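Local coordinates for SusD-like carbohydrate binding protein BF1063 (Bacteroides fragilis NCTC 9343, PDB 3I4G) that probably binds carbohydrate at the outer membrane as a SusD-family protein, consistent with a part in glycan capture and uptake, at residues 55-67 with 277-289. Sequence-based numbering, arbitrary orientation.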
loop_
_atom_site.group_PDB
_atom_site.type_symbol
_atom_site.label_atom_id
_atom_site.label_comp_id
_atom_site.label_asym_id
_atom_site.label_seq_id
_atom_site.Cartn_x
_atom_site.Cartn_y
_atom_site.Cartn_z
HETATM N N MSE A 55 -5.280 3.934 0.275
HETATM C CA MSE A 55 -5.489 5.267 -0.266
HETATM C C MSE A 55 -4.241 6.108 -0.357
HETATM O O MSE A 55 -4.316 7.173 -0.985
HETATM C CB MSE A 55 -6.582 5.987 0.506
HETATM C CG MSE A 55 -7.928 5.293 0.363
HETATM SE SE MSE A 55 -9.364 6.223 1.258
HETATM C CE MSE A 55 -10.809 5.282 0.531
HETATM N N MSE A 56 -3.095 5.652 0.146
HETATM C CA MSE A 56 -1.859 6.332 -0.184
HETATM C C MSE A 56 -1.631 6.294 -1.684
HETATM O O MSE A 56 -0.825 7.064 -2.190
HETATM C CB MSE A 56 -0.625 5.741 0.511
HETATM C CG MSE A 56 -0.544 6.054 1.942
HETATM SE SE MSE A 56 1.248 5.752 2.640
HETATM C CE MSE A 56 1.800 7.556 3.109
ATOM N N GLU A 57 -2.305 5.419 -2.426
ATOM C CA GLU A 57 -2.140 5.443 -3.872
ATOM C C GLU A 57 -2.585 6.790 -4.445
ATOM O O GLU A 57 -2.122 7.188 -5.517
ATOM C CB GLU A 57 -2.914 4.292 -4.539
ATOM C CG GLU A 57 -2.186 3.665 -5.676
ATOM C CD GLU A 57 -1.131 2.672 -5.280
ATOM O OE1 GLU A 57 -0.659 2.649 -4.136
ATOM O OE2 GLU A 57 -0.707 1.937 -6.148
ATOM N N HIS A 58 -3.466 7.484 -3.749
ATOM C CA HIS A 58 -3.884 8.832 -4.151
ATOM C C HIS A 58 -2.780 9.864 -4.151
ATOM O O HIS A 58 -2.944 10.943 -4.746
ATOM C CB HIS A 58 -5.007 9.378 -3.238
ATOM C CG HIS A 58 -6.216 8.517 -3.176
ATOM N ND1 HIS A 58 -7.268 8.783 -2.327
ATOM C CD2 HIS A 58 -6.501 7.345 -3.789
ATOM C CE1 HIS A 58 -8.185 7.835 -2.475
ATOM N NE2 HIS A 58 -7.737 6.939 -3.337
ATOM N N LEU A 59 -1.670 9.555 -3.484
ATOM C CA LEU A 59 -0.522 10.430 -3.408
ATOM C C LEU A 59 0.484 10.134 -4.497
ATOM O O LEU A 59 1.530 10.777 -4.557
ATOM C CB LEU A 59 0.163 10.218 -2.051
ATOM C CG LEU A 59 -0.731 10.349 -0.822
ATOM C CD1 LEU A 59 0.120 10.195 0.468
ATOM C CD2 LEU A 59 -1.544 11.660 -0.804
ATOM N N SER A 60 0.207 9.130 -5.317
ATOM C CA SER A 60 1.123 8.637 -6.322
ATOM C C SER A 60 0.615 8.919 -7.731
ATOM O O SER A 60 -0.497 9.398 -7.920
ATOM C CB SER A 60 1.320 7.118 -6.177
ATOM O OG SER A 60 0.239 6.380 -6.682
ATOM N N ASP A 61 1.450 8.573 -8.696
ATOM C CA ASP A 61 1.127 8.640 -10.109
ATOM C C ASP A 61 0.060 7.623 -10.559
ATOM O O ASP A 61 -0.388 7.704 -11.689
ATOM C CB ASP A 61 2.408 8.559 -10.983
ATOM C CG ASP A 61 3.308 7.387 -10.670
ATOM O OD1 ASP A 61 3.200 6.777 -9.572
ATOM O OD2 ASP A 61 4.197 7.103 -11.493
ATOM N N ASN A 62 -0.336 6.718 -9.685
ATOM C CA ASN A 62 -1.337 5.717 -10.003
ATOM C C ASN A 62 -2.772 6.148 -9.832
ATOM O O ASN A 62 -3.664 5.517 -10.424
ATOM C CB ASN A 62 -1.146 4.453 -9.126
ATOM C CG ASN A 62 0.004 3.568 -9.535
ATOM O OD1 ASN A 62 0.597 3.742 -10.595
ATOM N ND2 ASN A 62 0.266 2.558 -8.720
ATOM N N ALA A 63 -3.053 7.178 -9.031
ATOM C CA ALA A 63 -4.435 7.426 -8.650
ATOM C C ALA A 63 -4.622 8.848 -8.169
ATOM O O ALA A 63 -3.680 9.630 -8.104
ATOM C CB ALA A 63 -4.883 6.416 -7.592
ATOM N N PHE A 64 -5.864 9.156 -7.857
ATOM C CA PHE A 64 -6.306 10.489 -7.465
ATOM C C PHE A 64 -7.367 10.345 -6.392
ATOM O O PHE A 64 -8.108 9.372 -6.348
ATOM C CB PHE A 64 -6.856 11.191 -8.690
ATOM C CG PHE A 64 -7.338 12.613 -8.467
ATOM C CD1 PHE A 64 -6.408 13.625 -8.317
ATOM C CD2 PHE A 64 -8.668 12.956 -8.548
ATOM C CE1 PHE A 64 -6.808 14.970 -8.154
ATOM C CE2 PHE A 64 -9.068 14.273 -8.406
ATOM C CZ PHE A 64 -8.136 15.288 -8.209
ATOM N N ASP A 65 -7.441 11.347 -5.527
ATOM C CA ASP A 65 -8.436 11.391 -4.463
ATOM C C ASP A 65 -9.660 12.149 -4.958
ATOM O O ASP A 65 -9.521 13.282 -5.392
ATOM C CB ASP A 65 -7.829 12.097 -3.246
ATOM C CG ASP A 65 -8.614 11.885 -2.007
ATOM O OD1 ASP A 65 -9.693 12.453 -1.891
ATOM O OD2 ASP A 65 -8.189 11.134 -1.112
ATOM N N ARG A 66 -10.843 11.538 -4.899
ATOM C CA ARG A 66 -12.065 12.209 -5.397
ATOM C C ARG A 66 -12.267 13.544 -4.715
ATOM O O ARG A 66 -12.942 14.391 -5.272
ATOM C CB ARG A 66 -13.298 11.331 -5.172
ATOM C CG ARG A 66 -14.538 11.720 -5.998
ATOM C CD ARG A 66 -15.872 11.433 -5.285
ATOM N NE ARG A 66 -15.978 12.335 -4.157
ATOM C CZ ARG A 66 -15.957 12.003 -2.887
ATOM N NH1 ARG A 66 -16.068 10.742 -2.478
ATOM N NH2 ARG A 66 -15.928 12.980 -1.991
ATOM N N ARG A 67 -11.802 13.702 -3.467
ATOM C CA ARG A 67 -11.994 14.975 -2.750
ATOM C C ARG A 67 -11.229 16.119 -3.427
ATOM O O ARG A 67 -11.524 17.286 -3.154
ATOM C CB ARG A 67 -11.620 14.858 -1.270
ATOM C CG ARG A 67 -12.532 13.864 -0.554
ATOM C CD ARG A 67 -12.094 13.446 0.815
ATOM N NE ARG A 67 -10.849 12.704 0.747
ATOM C CZ ARG A 67 -10.280 12.077 1.755
ATOM N NH1 ARG A 67 -10.804 12.129 2.974
ATOM N NH2 ARG A 67 -9.163 11.409 1.552
ATOM N N GLY A 277 -21.685 3.047 -3.194
ATOM C CA GLY A 277 -20.473 3.674 -2.673
ATOM C C GLY A 277 -20.257 5.101 -3.084
ATOM O O GLY A 277 -20.978 5.643 -3.918
ATOM N N TRP A 278 -19.204 5.715 -2.531
ATOM C CA TRP A 278 -18.907 7.132 -2.695
ATOM C C TRP A 278 -17.781 7.438 -3.696
ATOM O O TRP A 278 -17.412 8.606 -3.869
ATOM C CB TRP A 278 -18.584 7.744 -1.326
ATOM C CG TRP A 278 -19.714 7.649 -0.327
ATOM C CD1 TRP A 278 -21.056 7.608 -0.601
ATOM C CD2 TRP A 278 -19.589 7.666 1.091
ATOM N NE1 TRP A 278 -21.776 7.577 0.579
ATOM C CE2 TRP A 278 -20.899 7.599 1.630
ATOM C CE3 TRP A 278 -18.495 7.685 1.961
ATOM C CZ2 TRP A 278 -21.137 7.593 3.020
ATOM C CZ3 TRP A 278 -18.743 7.682 3.330
ATOM C CH2 TRP A 278 -20.032 7.595 3.834
ATOM N N SER A 279 -17.206 6.418 -4.334
ATOM C CA SER A 279 -16.200 6.608 -5.397
ATOM C C SER A 279 -15.007 7.424 -4.956
ATOM O O SER A 279 -14.499 8.247 -5.705
ATOM C CB SER A 279 -16.821 7.252 -6.652
ATOM O OG SER A 279 -17.925 6.492 -7.143
ATOM N N LEU A 280 -14.503 7.203 -3.749
ATOM C CA LEU A 280 -13.360 8.027 -3.283
ATOM C C LEU A 280 -12.049 7.682 -3.989
ATOM O O LEU A 280 -11.236 8.559 -4.222
ATOM C CB LEU A 280 -13.206 7.918 -1.765
ATOM C CG LEU A 280 -12.129 8.824 -1.149
ATOM C CD1 LEU A 280 -12.339 10.279 -1.518
ATOM C CD2 LEU A 280 -12.048 8.683 0.370
ATOM N N VAL A 281 -11.825 6.391 -4.286
ATOM C CA VAL A 281 -10.571 5.873 -4.900
ATOM C C VAL A 281 -10.647 5.885 -6.417
ATOM O O VAL A 281 -11.470 5.202 -6.981
ATOM C CB VAL A 281 -10.266 4.447 -4.406
ATOM C CG1 VAL A 281 -8.957 3.968 -5.015
ATOM C CG2 VAL A 281 -10.238 4.426 -2.898
ATOM N N ASN A 282 -9.835 6.718 -7.099
ATOM C CA ASN A 282 -9.923 6.911 -8.554
ATOM C C ASN A 282 -8.589 6.684 -9.292
ATOM O O ASN A 282 -7.725 7.569 -9.311
ATOM C CB ASN A 282 -10.382 8.362 -8.847
ATOM C CG ASN A 282 -11.714 8.791 -8.225
ATOM O OD1 ASN A 282 -11.993 9.982 -8.203
ATOM N ND2 ASN A 282 -12.579 7.847 -7.820
ATOM N N PRO A 283 -8.383 5.501 -9.887
ATOM C CA PRO A 283 -7.162 5.276 -10.670
ATOM C C PRO A 283 -6.996 6.294 -11.775
ATOM O O PRO A 283 -7.963 6.795 -12.312
ATOM C CB PRO A 283 -7.364 3.860 -11.227
ATOM C CG PRO A 283 -8.312 3.196 -10.243
ATOM C CD PRO A 283 -9.230 4.314 -9.809
ATOM N N ALA A 284 -5.753 6.603 -12.094
ATOM C CA ALA A 284 -5.407 7.579 -13.101
ATOM C C ALA A 284 -4.965 6.979 -14.424
ATOM O O ALA A 284 -4.544 5.819 -14.512
ATOM C CB ALA A 284 -4.261 8.456 -12.587
ATOM N N ALA A 285 -5.006 7.798 -15.472
ATOM C CA ALA A 285 -4.557 7.388 -16.808
ATOM C C ALA A 285 -3.146 6.831 -16.797
ATOM O O ALA A 285 -2.870 5.887 -17.523
ATOM C CB ALA A 285 -4.638 8.553 -17.825
ATOM N N ASP A 286 -2.209 7.426 -16.050
ATOM C CA ASP A 286 -0.830 6.950 -16.133
ATOM C C ASP A 286 -0.707 5.500 -15.685
ATOM O O ASP A 286 0.153 4.769 -16.195
ATOM C CB ASP A 286 0.105 7.846 -15.328
ATOM C CG ASP A 286 1.539 7.617 -15.654
ATOM O OD1 ASP A 286 1.973 7.937 -16.783
ATOM O OD2 ASP A 286 2.249 7.139 -14.749
ATOM N N LEU A 287 -1.539 5.067 -14.725
ATOM C CA LEU A 287 -1.550 3.630 -14.367
ATOM C C LEU A 287 -2.203 2.820 -15.503
ATOM O O LEU A 287 -1.656 1.801 -15.936
ATOM C CB LEU A 287 -2.284 3.387 -13.059
ATOM C CG LEU A 287 -2.520 1.918 -12.707
ATOM C CD1 LEU A 287 -1.215 1.086 -12.652
ATOM C CD2 LEU A 287 -3.298 1.782 -11.375
ATOM N N TYR A 288 -3.385 3.225 -15.949
ATOM C CA TYR A 288 -4.020 2.559 -17.069
ATOM C C TYR A 288 -3.068 2.309 -18.245
ATOM O O TYR A 288 -3.073 1.222 -18.836
ATOM C CB TYR A 288 -5.264 3.339 -17.551
ATOM C CG TYR A 288 -5.727 2.857 -18.893
ATOM C CD1 TYR A 288 -6.373 1.622 -18.997
ATOM C CD2 TYR A 288 -5.493 3.570 -20.059
ATOM C CE1 TYR A 288 -6.761 1.136 -20.228
ATOM C CE2 TYR A 288 -5.889 3.042 -21.305
ATOM C CZ TYR A 288 -6.501 1.818 -21.337
ATOM O OH TYR A 288 -6.931 1.255 -22.554
ATOM N N GLU A 289 -2.255 3.291 -18.582
ATOM C CA GLU A 289 -1.335 3.228 -19.706
ATOM C C GLU A 289 -0.091 2.375 -19.466
ATOM O O GLU A 289 0.631 2.072 -20.407
ATOM C CB GLU A 289 -0.880 4.648 -20.054
ATOM C CG GLU A 289 -2.000 5.527 -20.564
ATOM C CD GLU A 289 -1.706 7.001 -20.505
ATOM O OE1 GLU A 289 -0.541 7.393 -20.244
ATOM O OE2 GLU A 289 -2.654 7.781 -20.686
HETATM O O HOH W 1 4.720 7.855 -13.993
#
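Two carboxylates, those of Asp61 and Asp286, approach each other obliquely across this contact, their planes 30° apart and their OD2 atoms 3.8 Å apart, and one water donates a hydrogen bond to each of these oxygens. The like charges are probably tolerated because each has an arginine partner: Arg454 forms a salt bridge with Asp61, and Arg445 one with Asp286. Next to this pair, Leu287 lays CB and CD1 along OD1 of Asn62, whose backbone O takes a nearly straight bond from N of Ala284 (2.9 Å, 168°), the N-cap residue of helix 285-288. From here the segments run on as a two-stranded antiparallel ribbon, with Phe64 and Asn282 as its hydrogen-bonded pair; N of Phe64 lies 2.8 Å from O of Asn282, and the return bond is longer. This small ribbon joins the N-terminal part of the SusD-like fold to a chain stretch more than 200 residues later, and the contact is largely buried. Beyond the strands, N of Arg66 bonds to O of Leu280. The Arg66 side chain leaves with CG anti to its own N (chi1 -163°), then bends at chi2 and chi3, carrying NH1 to O of Trp278 (2.9 Å) from above that carbonyl's plane; its NH2 meets the sulfonate of a bound buffer molecule. On the face bearing Asp65 and Val281, Leu280 places CD2 over the centre of the Arg67 guanidinium, while CE of selenomethionine Met55 touches the same CD2 at 3.6 Å and also reaches CG2 of Val281. Arg67 grips Asp65 side-on through NE and NH2, and ND1 of His58 adds a bond to OD2 of that carboxylate. This bond helps hold the imidazole, which lies between O of Met55 and O of Phe64; its NE2, buried without a polar partner, abuts Val281 CA at 3.4 Å.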